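Local atomic coordinates of hemolysin activator protein CdiB (Acinetobacter baumannii ACICU, PDB entry 6WIL), a protein that probably exports its partner CdiA toxin protein across the outer membrane for contact-dependent growth inhibition, as a TpsB transporter of the Omp85 superfamily. Residues 59-64 and 132-137; 77-82 and 105-110; 454-459 and 471-476; 476-481 and 501-506. All coordinates share one frame; numbering follows the deposited sequence.

Interaction 1: 59-64 and 132-137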
# COMPACT_ATOMS: atom_id res chain seq x y z
N GLU A 59 -27.21 32.05 -22.30
CA GLU A 59 -25.77 31.92 -22.12
C GLU A 59 -25.49 31.55 -20.67
O GLU A 59 -26.00 32.22 -19.76
CB GLU A 59 -25.03 33.22 -22.47
CG GLU A 59 -25.42 33.84 -23.81
CD GLU A 59 -24.46 34.91 -24.27
OE1 GLU A 59 -23.51 35.23 -23.52
OE2 GLU A 59 -24.65 35.43 -25.39
N ILE A 60 -24.71 30.50 -20.46
CA ILE A 60 -24.18 30.16 -19.14
C ILE A 60 -22.68 30.37 -19.19
O ILE A 60 -21.98 29.74 -20.00
CB ILE A 60 -24.53 28.72 -18.73
CG1 ILE A 60 -26.02 28.45 -18.95
CG2 ILE A 60 -24.15 28.49 -17.27
CD1 ILE A 60 -26.37 26.98 -19.00
N SER A 61 -22.18 31.25 -18.33
CA SER A 61 -20.78 31.64 -18.39
C SER A 61 -20.21 31.71 -16.98
O SER A 61 -20.93 31.87 -16.00
CB SER A 61 -20.59 32.99 -19.09
OG SER A 61 -21.44 33.10 -20.22
N LEU A 62 -18.89 31.57 -16.90
CA LEU A 62 -18.14 31.86 -15.69
C LEU A 62 -17.48 33.23 -15.86
O LEU A 62 -16.78 33.47 -16.84
CB LEU A 62 -17.08 30.79 -15.41
CG LEU A 62 -16.40 30.88 -14.04
CD1 LEU A 62 -17.41 30.66 -12.92
CD2 LEU A 62 -15.24 29.90 -13.94
N ILE A 63 -17.73 34.12 -14.91
CA ILE A 63 -17.39 35.53 -15.02
C ILE A 63 -16.42 35.88 -13.91
O ILE A 63 -16.70 35.58 -12.74
CB ILE A 63 -18.63 36.45 -14.96
CG1 ILE A 63 -19.54 36.17 -16.16
CG2 ILE A 63 -18.22 37.91 -14.94
CD1 ILE A 63 -18.87 36.37 -17.49
N PRO A 64 -15.28 36.51 -14.20
CA PRO A 64 -14.32 36.84 -13.14
C PRO A 64 -14.90 37.82 -12.14
O PRO A 64 -15.67 38.72 -12.48
CB PRO A 64 -13.15 37.46 -13.91
CG PRO A 64 -13.30 36.98 -15.32
CD PRO A 64 -14.78 36.84 -15.54
N ASN A 132 -28.67 36.07 -19.64
CA ASN A 132 -27.33 35.54 -19.41
C ASN A 132 -27.20 35.06 -17.97
O ASN A 132 -27.22 35.87 -17.03
CB ASN A 132 -26.27 36.61 -19.72
CG ASN A 132 -26.18 36.93 -21.19
OD1 ASN A 132 -26.89 36.34 -22.01
ND2 ASN A 132 -25.32 37.88 -21.54
N LEU A 133 -27.07 33.75 -17.79
CA LEU A 133 -26.76 33.19 -16.48
C LEU A 133 -25.25 33.28 -16.28
O LEU A 133 -24.49 32.54 -16.92
CB LEU A 133 -27.25 31.75 -16.36
CG LEU A 133 -26.91 31.13 -15.01
CD1 LEU A 133 -27.55 31.93 -13.89
CD2 LEU A 133 -27.35 29.67 -14.95
N ASN A 134 -24.82 34.18 -15.41
CA ASN A 134 -23.40 34.42 -15.18
C ASN A 134 -23.03 33.95 -13.78
O ASN A 134 -23.48 34.52 -12.79
CB ASN A 134 -23.07 35.90 -15.38
CG ASN A 134 -23.03 36.30 -16.84
OD1 ASN A 134 -22.93 35.44 -17.72
ND2 ASN A 134 -23.10 37.59 -17.11
N LEU A 135 -22.22 32.90 -13.72
CA LEU A 135 -21.76 32.34 -12.46
C LEU A 135 -20.38 32.89 -12.12
O LEU A 135 -19.60 33.26 -13.00
CB LEU A 135 -21.69 30.81 -12.53
CG LEU A 135 -23.03 30.09 -12.56
CD1 LEU A 135 -22.81 28.59 -12.53
CD2 LEU A 135 -23.90 30.54 -11.40
N SER A 136 -20.10 32.96 -10.83
CA SER A 136 -18.79 33.38 -10.36
C SER A 136 -18.34 32.46 -9.24
O SER A 136 -19.14 31.78 -8.61
CB SER A 136 -18.79 34.82 -9.87
OG SER A 136 -18.60 35.71 -10.95
N ILE A 137 -17.04 32.47 -8.98
CA ILE A 137 -16.45 31.59 -7.98
C ILE A 137 -15.73 32.43 -6.94
O ILE A 137 -14.82 33.20 -7.26
CB ILE A 137 -15.52 30.54 -8.61
CG1 ILE A 137 -14.93 29.65 -7.51
CG2 ILE A 137 -14.40 31.20 -9.41
CD1 ILE A 137 -14.35 28.36 -8.00
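Ile-63 reaches across to Asn-134 and Ser-136 just beyond the Leu-62 and Leu-135 pair, where segment 59-64 runs parallel to 132-137. Its CB lies 3.9 Å from Leu-135 O and a little farther from Ser-136 OG. CG1, turned anti to its own carbonyl carbon (chi1 -64°), comes to 3.6 Å from both CB and CG of Asn-134, the two side chains passing at a slant. CD1, at the tip, is 4.2 Å from Asn-134 OD1. The backbone of Ile-63 is held as well: its N donates to Leu-135 O, and its O receives Ser-136 OG at 2.6 Å, the donor tilted 27° from the carbonyl plane.

Earlier, Ser-61 bonds to that strand through both N and O, N to Leu-133 O and O to Leu-135 N, while Leu-133 N donates to Glu-59 O at 2.7 Å. This is the parallel pairing of the beta-alpha-alpha-beta-beta POTRA fold: the two main helices, 77-85 and 97-113, come between the paired strands, before strand 120-123, and pack on one face. Ile-60, Leu-62, Leu-133 and Leu-135 occupy that face, with Ile-60 CG2 4.1 Å from Leu-133 CD2; Ile-80 of helix 77-85 packs against Ile-60, Leu-62 and Leu-135. On the other face Glu-59 and Asn-132 run alongside each other. Strand 120-123 borders 132-137 on its other edge, where Val-122 and Ser-136 share a backbone bond, as do Ser-124 and Asn-134.

Interaction 2: 77-82 and 105-110; sequences NFVIKA and NYAQNE
Val-79 and Ala-107 meet in a helix-to-helix packing contact within the first POTRA domain, where the axes of segments 77-82 and 105-110, on helices 77-85 and 97-113, approach to 9.3 Å with their directions 132° apart. The contact is largely apolar: Val-79 CG1, anti to its backbone N (chi1 165°), lies 3.6 Å from Ala-107 CB, and the CA atoms of the pair are the nearest across the interface, at 5.7 Å. Ala-82 points its CB at the other helix and touches Glu-110 CG at 3.9 Å, so the glutamate takes part through its aliphatic portion; its chain bends at chi2 beyond that carbon. Both aromatic rings present their edges to backbone carbonyls. Phe-78 brings CE2 to 3.6 Å from Glu-110 O, and Tyr-106 brings CE2 to 3.7 Å from Ala-82 O, each oxygen lying in the plane of the ring. The Phe-78 ring reaches there with CG in the crowded position between backbone N and carbonyl carbon (chi1 71°), and Lys-114 makes a cation-pi contact with it. His-86 meets Tyr-106 edge-to-face, Ile-83 of helix 77-85 touches Tyr-106 and Ala-107, and Ile-121 of strand 120-123 packs on Val-79.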
# COMPACT_ATOMS: atom_id res chain seq x y z
N ASN A 77 -13.33 25.78 -15.25
CA ASN A 77 -14.31 25.64 -16.32
C ASN A 77 -15.09 24.34 -16.24
O ASN A 77 -16.14 24.22 -16.88
CB ASN A 77 -13.64 25.76 -17.69
CG ASN A 77 -12.56 24.71 -17.91
OD1 ASN A 77 -12.84 23.52 -17.95
ND2 ASN A 77 -11.32 25.17 -18.08
N PHE A 78 -14.62 23.36 -15.46
CA PHE A 78 -15.36 22.11 -15.30
C PHE A 78 -16.69 22.32 -14.60
O PHE A 78 -17.58 21.47 -14.72
CB PHE A 78 -14.52 21.09 -14.53
CG PHE A 78 -14.35 21.42 -13.07
CD1 PHE A 78 -13.34 22.27 -12.65
CD2 PHE A 78 -15.19 20.86 -12.12
CE1 PHE A 78 -13.18 22.57 -11.31
CE2 PHE A 78 -15.04 21.16 -10.78
CZ PHE A 78 -14.03 22.02 -10.37
N VAL A 79 -16.85 23.43 -13.87
CA VAL A 79 -18.13 23.73 -13.24
C VAL A 79 -19.17 24.06 -14.30
O VAL A 79 -20.30 23.54 -14.26
CB VAL A 79 -17.96 24.88 -12.23
CG1 VAL A 79 -19.31 25.46 -11.85
CG2 VAL A 79 -17.21 24.40 -11.00
N ILE A 80 -18.82 24.91 -15.26
CA ILE A 80 -19.74 25.22 -16.35
C ILE A 80 -19.90 24.02 -17.27
O ILE A 80 -21.00 23.75 -17.78
CB ILE A 80 -19.27 26.47 -17.12
CG1 ILE A 80 -19.25 27.69 -16.19
CG2 ILE A 80 -20.16 26.74 -18.32
CD1 ILE A 80 -20.60 28.04 -15.63
N LYS A 81 -18.81 23.27 -17.49
CA LYS A 81 -18.89 22.04 -18.27
C LYS A 81 -19.96 21.10 -17.71
O LYS A 81 -20.78 20.57 -18.46
CB LYS A 81 -17.53 21.33 -18.27
CG LYS A 81 -16.68 21.57 -19.50
CD LYS A 81 -15.67 20.43 -19.65
CE LYS A 81 -14.25 20.94 -19.82
NZ LYS A 81 -13.27 20.00 -19.20
N ALA A 82 -19.95 20.89 -16.39
CA ALA A 82 -20.92 19.98 -15.79
C ALA A 82 -22.34 20.50 -15.94
O ALA A 82 -23.27 19.72 -16.16
CB ALA A 82 -20.57 19.74 -14.32
N ASN A 105 -26.73 24.91 -6.51
CA ASN A 105 -26.36 23.81 -5.63
C ASN A 105 -25.66 22.69 -6.38
O ASN A 105 -24.78 22.02 -5.83
CB ASN A 105 -27.60 23.25 -4.92
CG ASN A 105 -28.03 24.10 -3.75
OD1 ASN A 105 -27.21 24.71 -3.07
ND2 ASN A 105 -29.34 24.15 -3.52
N TYR A 106 -26.03 22.47 -7.64
CA TYR A 106 -25.38 21.44 -8.45
C TYR A 106 -23.95 21.84 -8.79
O TYR A 106 -23.04 21.01 -8.71
CB TYR A 106 -26.19 21.19 -9.72
CG TYR A 106 -25.62 20.16 -10.66
CD1 TYR A 106 -25.48 18.83 -10.26
CD2 TYR A 106 -25.23 20.49 -11.95
CE1 TYR A 106 -24.97 17.88 -11.12
CE2 TYR A 106 -24.72 19.55 -12.81
CZ TYR A 106 -24.58 18.24 -12.39
OH TYR A 106 -24.07 17.29 -13.25
N ALA A 107 -23.74 23.10 -9.16
CA ALA A 107 -22.39 23.57 -9.46
C ALA A 107 -21.51 23.63 -8.22
O ALA A 107 -20.28 23.59 -8.34
CB ALA A 107 -22.45 24.94 -10.14
N GLN A 108 -22.11 23.73 -7.04
CA GLN A 108 -21.34 23.74 -5.80
C GLN A 108 -20.96 22.33 -5.38
O GLN A 108 -19.86 22.10 -4.87
CB GLN A 108 -22.12 24.45 -4.69
CG GLN A 108 -21.48 24.38 -3.31
CD GLN A 108 -20.24 25.26 -3.19
OE1 GLN A 108 -19.99 26.12 -4.03
NE2 GLN A 108 -19.47 25.04 -2.13
N ASN A 109 -21.87 21.37 -5.57
CA ASN A 109 -21.53 19.97 -5.33
C ASN A 109 -20.40 19.53 -6.24
O ASN A 109 -19.51 18.77 -5.83
CB ASN A 109 -22.77 19.09 -5.53
CG ASN A 109 -22.46 17.61 -5.39
OD1 ASN A 109 -22.34 17.09 -4.28
ND2 ASN A 109 -22.34 16.92 -6.52
N GLU A 110 -20.41 20.00 -7.49
CA GLU A 110 -19.31 19.70 -8.40
C GLU A 110 -18.01 20.33 -7.92
O GLU A 110 -16.92 19.76 -8.11
CB GLU A 110 -19.65 20.18 -9.81
CG GLU A 110 -18.83 19.52 -10.89
CD GLU A 110 -18.89 18.01 -10.80
OE1 GLU A 110 -20.01 17.46 -10.83
OE2 GLU A 110 -17.82 17.38 -10.68

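Interaction 3: 454-459 and 471-476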
# COMPACT_ATOMS: atom_id res chain seq x y z
N ARG A 454 10.91 -18.21 -10.46
CA ARG A 454 9.66 -18.95 -10.54
C ARG A 454 8.75 -18.64 -9.35
O ARG A 454 9.16 -18.05 -8.35
CB ARG A 454 9.93 -20.45 -10.62
CG ARG A 454 10.71 -20.86 -11.85
CD ARG A 454 10.46 -22.32 -12.17
NE ARG A 454 11.25 -23.23 -11.35
CZ ARG A 454 12.34 -23.86 -11.77
NH1 ARG A 454 12.77 -23.68 -13.02
NH2 ARG A 454 13.00 -24.67 -10.96
N PHE A 455 7.50 -19.05 -9.48
CA PHE A 455 6.48 -18.88 -8.45
C PHE A 455 6.38 -20.18 -7.65
O PHE A 455 6.07 -21.23 -8.22
CB PHE A 455 5.14 -18.52 -9.09
CG PHE A 455 4.11 -18.00 -8.13
CD1 PHE A 455 3.32 -18.86 -7.40
CD2 PHE A 455 3.92 -16.63 -7.99
CE1 PHE A 455 2.37 -18.38 -6.53
CE2 PHE A 455 2.96 -16.14 -7.12
CZ PHE A 455 2.19 -17.02 -6.39
N TYR A 456 6.63 -20.10 -6.35
CA TYR A 456 6.69 -21.26 -5.48
C TYR A 456 5.51 -21.25 -4.51
O TYR A 456 5.08 -20.19 -4.05
CB TYR A 456 8.01 -21.30 -4.71
CG TYR A 456 9.22 -21.48 -5.61
CD1 TYR A 456 9.77 -20.40 -6.29
CD2 TYR A 456 9.80 -22.73 -5.78
CE1 TYR A 456 10.87 -20.57 -7.12
CE2 TYR A 456 10.89 -22.91 -6.60
CZ TYR A 456 11.43 -21.83 -7.27
OH TYR A 456 12.52 -22.02 -8.09
N ILE A 457 4.99 -22.43 -4.23
CA ILE A 457 3.82 -22.59 -3.33
C ILE A 457 4.10 -23.72 -2.34
O ILE A 457 4.72 -24.67 -2.72
CB ILE A 457 2.53 -22.82 -4.12
CG1 ILE A 457 2.60 -24.04 -5.03
CG2 ILE A 457 2.17 -21.59 -4.92
CD1 ILE A 457 1.37 -24.22 -5.85
N GLY A 458 3.57 -23.59 -1.14
CA GLY A 458 3.74 -24.55 -0.04
C GLY A 458 4.69 -24.01 1.01
O GLY A 458 5.87 -23.99 0.75
N GLY A 459 4.16 -23.58 2.14
CA GLY A 459 4.95 -22.97 3.22
C GLY A 459 4.18 -21.82 3.86
O GLY A 459 3.13 -21.52 3.40
N MSE A 471 8.40 -27.72 -2.36
CA MSE A 471 7.47 -26.75 -2.91
C MSE A 471 7.20 -27.02 -4.38
O MSE A 471 8.09 -27.48 -5.10
CB MSE A 471 8.01 -25.33 -2.73
CG MSE A 471 8.18 -24.93 -1.28
SE MSE A 471 9.01 -23.16 -1.08
CE MSE A 471 7.41 -22.04 -1.22
N LEU A 472 5.97 -26.79 -4.81
CA LEU A 472 5.64 -26.80 -6.22
C LEU A 472 6.02 -25.45 -6.83
O LEU A 472 6.03 -24.43 -6.14
CB LEU A 472 4.14 -27.07 -6.43
CG LEU A 472 3.58 -28.27 -5.66
CD1 LEU A 472 2.08 -28.34 -5.82
CD2 LEU A 472 4.23 -29.58 -6.11
N SER A 473 6.37 -25.46 -8.11
CA SER A 473 6.84 -24.25 -8.78
C SER A 473 6.47 -24.30 -10.25
O SER A 473 6.41 -25.37 -10.85
CB SER A 473 8.35 -24.05 -8.60
OG SER A 473 9.08 -24.74 -9.60
N GLY A 474 6.20 -23.12 -10.81
CA GLY A 474 6.03 -22.95 -12.23
C GLY A 474 6.43 -21.55 -12.62
O GLY A 474 6.62 -20.69 -11.76
N ASP A 475 6.60 -21.34 -13.93
CA ASP A 475 6.84 -19.99 -14.43
C ASP A 475 5.65 -19.08 -14.17
O ASP A 475 5.82 -17.88 -13.89
CB ASP A 475 7.16 -20.05 -15.93
CG ASP A 475 8.63 -20.24 -16.20
OD1 ASP A 475 9.38 -20.56 -15.25
OD2 ASP A 475 9.05 -20.04 -17.35
N ASN A 476 4.44 -19.62 -14.26
CA ASN A 476 3.23 -18.91 -13.90
C ASN A 476 2.68 -19.51 -12.61
O ASN A 476 2.89 -20.69 -12.32
CB ASN A 476 2.18 -18.99 -15.01
CG ASN A 476 2.77 -18.70 -16.37
OD1 ASN A 476 3.69 -17.90 -16.51
ND2 ASN A 476 2.24 -19.38 -17.40
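Gly-474 O accepts the amide of Phe-455 at 2.9 Å in an almost straight bond (169°), and Gly-474 N returns a longer one to Phe-455 O. Ile-457 N donates to Leu-472 O, answered only weakly by Leu-472 N to Ile-457 O, and these pairs make a two-stranded antiparallel hairpin. Tyr-456 and Ser-473 form the non-hydrogen-bonded pair between them: Ser-473 CB sits over one face of the tyrosine ring, 3.8 Å from its centroid, a CH-pi contact. The serine OG, set between its backbone N and carbonyl carbon (chi1 86°), takes a weak bond from Arg-454 NE at 3.2 Å, whereas Arg-454 NH1 has its stronger partner in Asn-508. The CE of selenomethionine Met-471 lies 3.6 Å from Tyr-456 CB. On the other face Ile-457 CG1 packs 3.7 Å from Leu-472 CB.

The hairpin belongs to the long loop that joins barrel strands 432-444 and 476-487, the L6 loop of Omp85 proteins, whose VRGF motif begins at Val-463. Helix 8-27 touches Tyr-456 and Met-471, and Val-504 of the barrel wall touches Ile-457 and Leu-472. With its polar bonds mostly backbone to backbone and apolar groups toward helix and wall alike, the hairpin is fitted for burial inside the barrel.

Interaction 4: 476-481 and 501-506. With C8E ((hydroxyethyloxy)tri(ethyloxy)octane), chain D.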
# COMPACT_ATOMS: atom_id res chain seq x y z
N ASN A 476 4.44 -19.62 -14.26
CA ASN A 476 3.23 -18.91 -13.90
C ASN A 476 2.68 -19.51 -12.61
O ASN A 476 2.89 -20.69 -12.32
CB ASN A 476 2.18 -18.99 -15.01
CG ASN A 476 2.77 -18.70 -16.37
OD1 ASN A 476 3.69 -17.90 -16.51
ND2 ASN A 476 2.24 -19.38 -17.40
N GLY A 477 1.97 -18.70 -11.84
CA GLY A 477 1.46 -19.17 -10.57
C GLY A 477 0.63 -18.11 -9.89
O GLY A 477 0.67 -16.92 -10.24
N GLN A 478 -0.14 -18.56 -8.91
CA GLN A 478 -0.94 -17.67 -8.08
C GLN A 478 -1.37 -18.44 -6.84
O GLN A 478 -1.54 -19.66 -6.89
CB GLN A 478 -2.17 -17.14 -8.84
CG GLN A 478 -3.23 -18.19 -9.11
CD GLN A 478 -4.41 -17.64 -9.90
OE1 GLN A 478 -5.10 -16.73 -9.46
NE2 GLN A 478 -4.63 -18.21 -11.08
N TYR A 479 -1.52 -17.72 -5.74
CA TYR A 479 -2.12 -18.29 -4.55
C TYR A 479 -3.18 -17.34 -4.00
O TYR A 479 -3.12 -16.12 -4.22
CB TYR A 479 -1.09 -18.62 -3.44
CG TYR A 479 -0.30 -17.46 -2.86
CD1 TYR A 479 -0.91 -16.53 -2.02
CD2 TYR A 479 1.06 -17.33 -3.10
CE1 TYR A 479 -0.18 -15.48 -1.47
CE2 TYR A 479 1.79 -16.29 -2.56
CZ TYR A 479 1.16 -15.37 -1.75
OH TYR A 479 1.89 -14.34 -1.20
N VAL A 480 -4.16 -17.91 -3.31
CA VAL A 480 -5.16 -17.13 -2.60
C VAL A 480 -5.24 -17.64 -1.17
O VAL A 480 -5.54 -18.82 -0.95
CB VAL A 480 -6.54 -17.18 -3.29
CG1 VAL A 480 -6.92 -18.60 -3.66
CG2 VAL A 480 -7.59 -16.54 -2.40
N GLN A 481 -4.93 -16.77 -0.22
CA GLN A 481 -5.05 -17.07 1.20
C GLN A 481 -6.35 -16.47 1.72
O GLN A 481 -6.67 -15.32 1.43
CB GLN A 481 -3.86 -16.51 1.97
CG GLN A 481 -2.52 -17.06 1.53
CD GLN A 481 -1.35 -16.25 2.05
OE1 GLN A 481 -1.44 -15.02 2.19
NE2 GLN A 481 -0.25 -16.92 2.35
N GLN A 501 -4.72 -21.76 -0.97
CA GLN A 501 -4.69 -22.51 -2.22
C GLN A 501 -3.59 -21.96 -3.12
O GLN A 501 -3.45 -20.74 -3.25
CB GLN A 501 -6.02 -22.44 -2.97
CG GLN A 501 -7.18 -23.13 -2.29
CD GLN A 501 -8.49 -22.92 -3.02
OE1 GLN A 501 -8.84 -23.67 -3.93
NE2 GLN A 501 -9.22 -21.89 -2.61
N GLY A 502 -2.83 -22.85 -3.74
CA GLY A 502 -1.81 -22.45 -4.68
C GLY A 502 -1.96 -23.18 -6.01
O GLY A 502 -2.46 -24.30 -6.07
N TRP A 503 -1.51 -22.51 -7.07
CA TRP A 503 -1.55 -23.04 -8.42
C TRP A 503 -0.25 -22.72 -9.13
O TRP A 503 0.23 -21.58 -9.07
CB TRP A 503 -2.72 -22.45 -9.23
CG TRP A 503 -4.07 -22.90 -8.82
CD1 TRP A 503 -4.71 -24.04 -9.22
CD2 TRP A 503 -4.98 -22.21 -7.96
NE1 TRP A 503 -5.95 -24.11 -8.65
CE2 TRP A 503 -6.15 -23.00 -7.87
CE3 TRP A 503 -4.93 -21.01 -7.26
CZ2 TRP A 503 -7.25 -22.62 -7.11
CZ3 TRP A 503 -6.02 -20.64 -6.49
CH2 TRP A 503 -7.16 -21.44 -6.42
N VAL A 504 0.32 -23.71 -9.81
CA VAL A 504 1.45 -23.50 -10.71
C VAL A 504 1.10 -24.11 -12.06
O VAL A 504 0.34 -25.08 -12.15
CB VAL A 504 2.77 -24.10 -10.16
CG1 VAL A 504 3.27 -23.28 -8.98
CG2 VAL A 504 2.57 -25.55 -9.77
N ASN A 505 1.67 -23.54 -13.12
CA ASN A 505 1.33 -23.89 -14.49
C ASN A 505 2.40 -23.26 -15.39
O ASN A 505 3.25 -22.49 -14.92
CB ASN A 505 -0.09 -23.42 -14.83
CG ASN A 505 -0.39 -23.46 -16.32
OD1 ASN A 505 -0.50 -22.41 -16.97
ND2 ASN A 505 -0.50 -24.66 -16.88
N GLY A 506 2.36 -23.60 -16.67
CA GLY A 506 3.33 -23.11 -17.61
C GLY A 506 4.55 -24.00 -17.65
O GLY A 506 4.55 -25.14 -17.18
C1 C8E D . -1.87 -8.37 -17.04
C2 C8E D . -1.19 -9.44 -16.18
C3 C8E D . -1.28 -9.04 -14.70
C4 C8E D . -0.66 -10.14 -13.85
C5 C8E D . -1.54 -11.38 -13.88
C6 C8E D . -0.81 -12.54 -13.20
C7 C8E D . -1.83 -13.47 -12.55
C8 C8E D . -2.17 -14.60 -13.50
O9 C8E D . -1.82 -15.82 -12.90
C10 C8E D . -2.06 -16.95 -13.68
C11 C8E D . -1.39 -18.16 -13.03
O12 C8E D . -2.29 -19.24 -13.00
C13 C8E D . -1.70 -20.46 -12.65
C14 C8E D . -2.76 -21.57 -12.69
O15 C8E D . -4.03 -21.02 -12.48
C16 C8E D . -5.05 -21.98 -12.37
C17 C8E D . -6.26 -21.39 -11.66
O18 C8E D . -6.85 -20.39 -12.45
C19 C8E D . -8.13 -20.01 -12.03
C20 C8E D . -8.16 -18.52 -11.71
O21 C8E D . -7.74 -17.78 -12.82
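Trp-503 lays its indole beside Val-480 and across the start of Gln-478 on the outer face of the barrel wall, where strands 476-487 and 493-505 form an antiparallel hairpin. Its CG is anti to the carbonyl carbon (chi1 -71°). The six-membered edge then meets the opposite strand: CZ3 lies 3.6 Å from Val-480 CG1, the two side chains pointing the same way, and CE3 is 3.8 Å from Gln-478 CG. The bound C8E detergent passes over one face of the ring, its C17 3.8 Å above the plane and displaced toward the rim.

Val-480 also rests its CG1 against Gln-501 CB, and its backbone exchanges two bonds with Gln-501. At the other end Asn-476 pairs with Asn-505 through backbone bonds of 3.2 Å each way; the one from Asn-505 N comes in above the carbonyl plane, 43° out of it. Asn-476 CB lies 3.7 Å from Asn-505 O.

Gln-478 NE2 donates to two ether oxygens of the detergent, O12 and O15, each at 3.2 Å, while its OE1 accepts from Trp-440 NE1 on the neighbouring strand. On the inner face, Gly-477 and Gly-502 carry no side chain, and Phe-455 and Ile-457 of the loop pack close to the backbone there. One indole face and an amide that donates to two ether oxygens thus hold the bound amphiphile, consistent with a surface that faces the membrane.

How the interactions relate
From the N terminus, interaction 1 closes the first long loop, bringing 132-137 back beside 59-64 in the first POTRA domain. Interaction 2 nests inside that loop, pairing two helices of the same domain, and helix 77-85, which belongs to interaction 2, lies on the sheet of interaction 1. Both close before the barrel contacts open, and the centres of interactions 2 and 3 lie about 52 Å apart. Interaction 3 folds part of the barrel's internal loop on itself; interaction 4 follows in series, starting at the shared Asn-476, and closes the hairpin of wall strands 476-487 and 493-505. They touch closely, Phe-455 meeting Gln-478 and Tyr-479, so the internal loop lies directly against the wall.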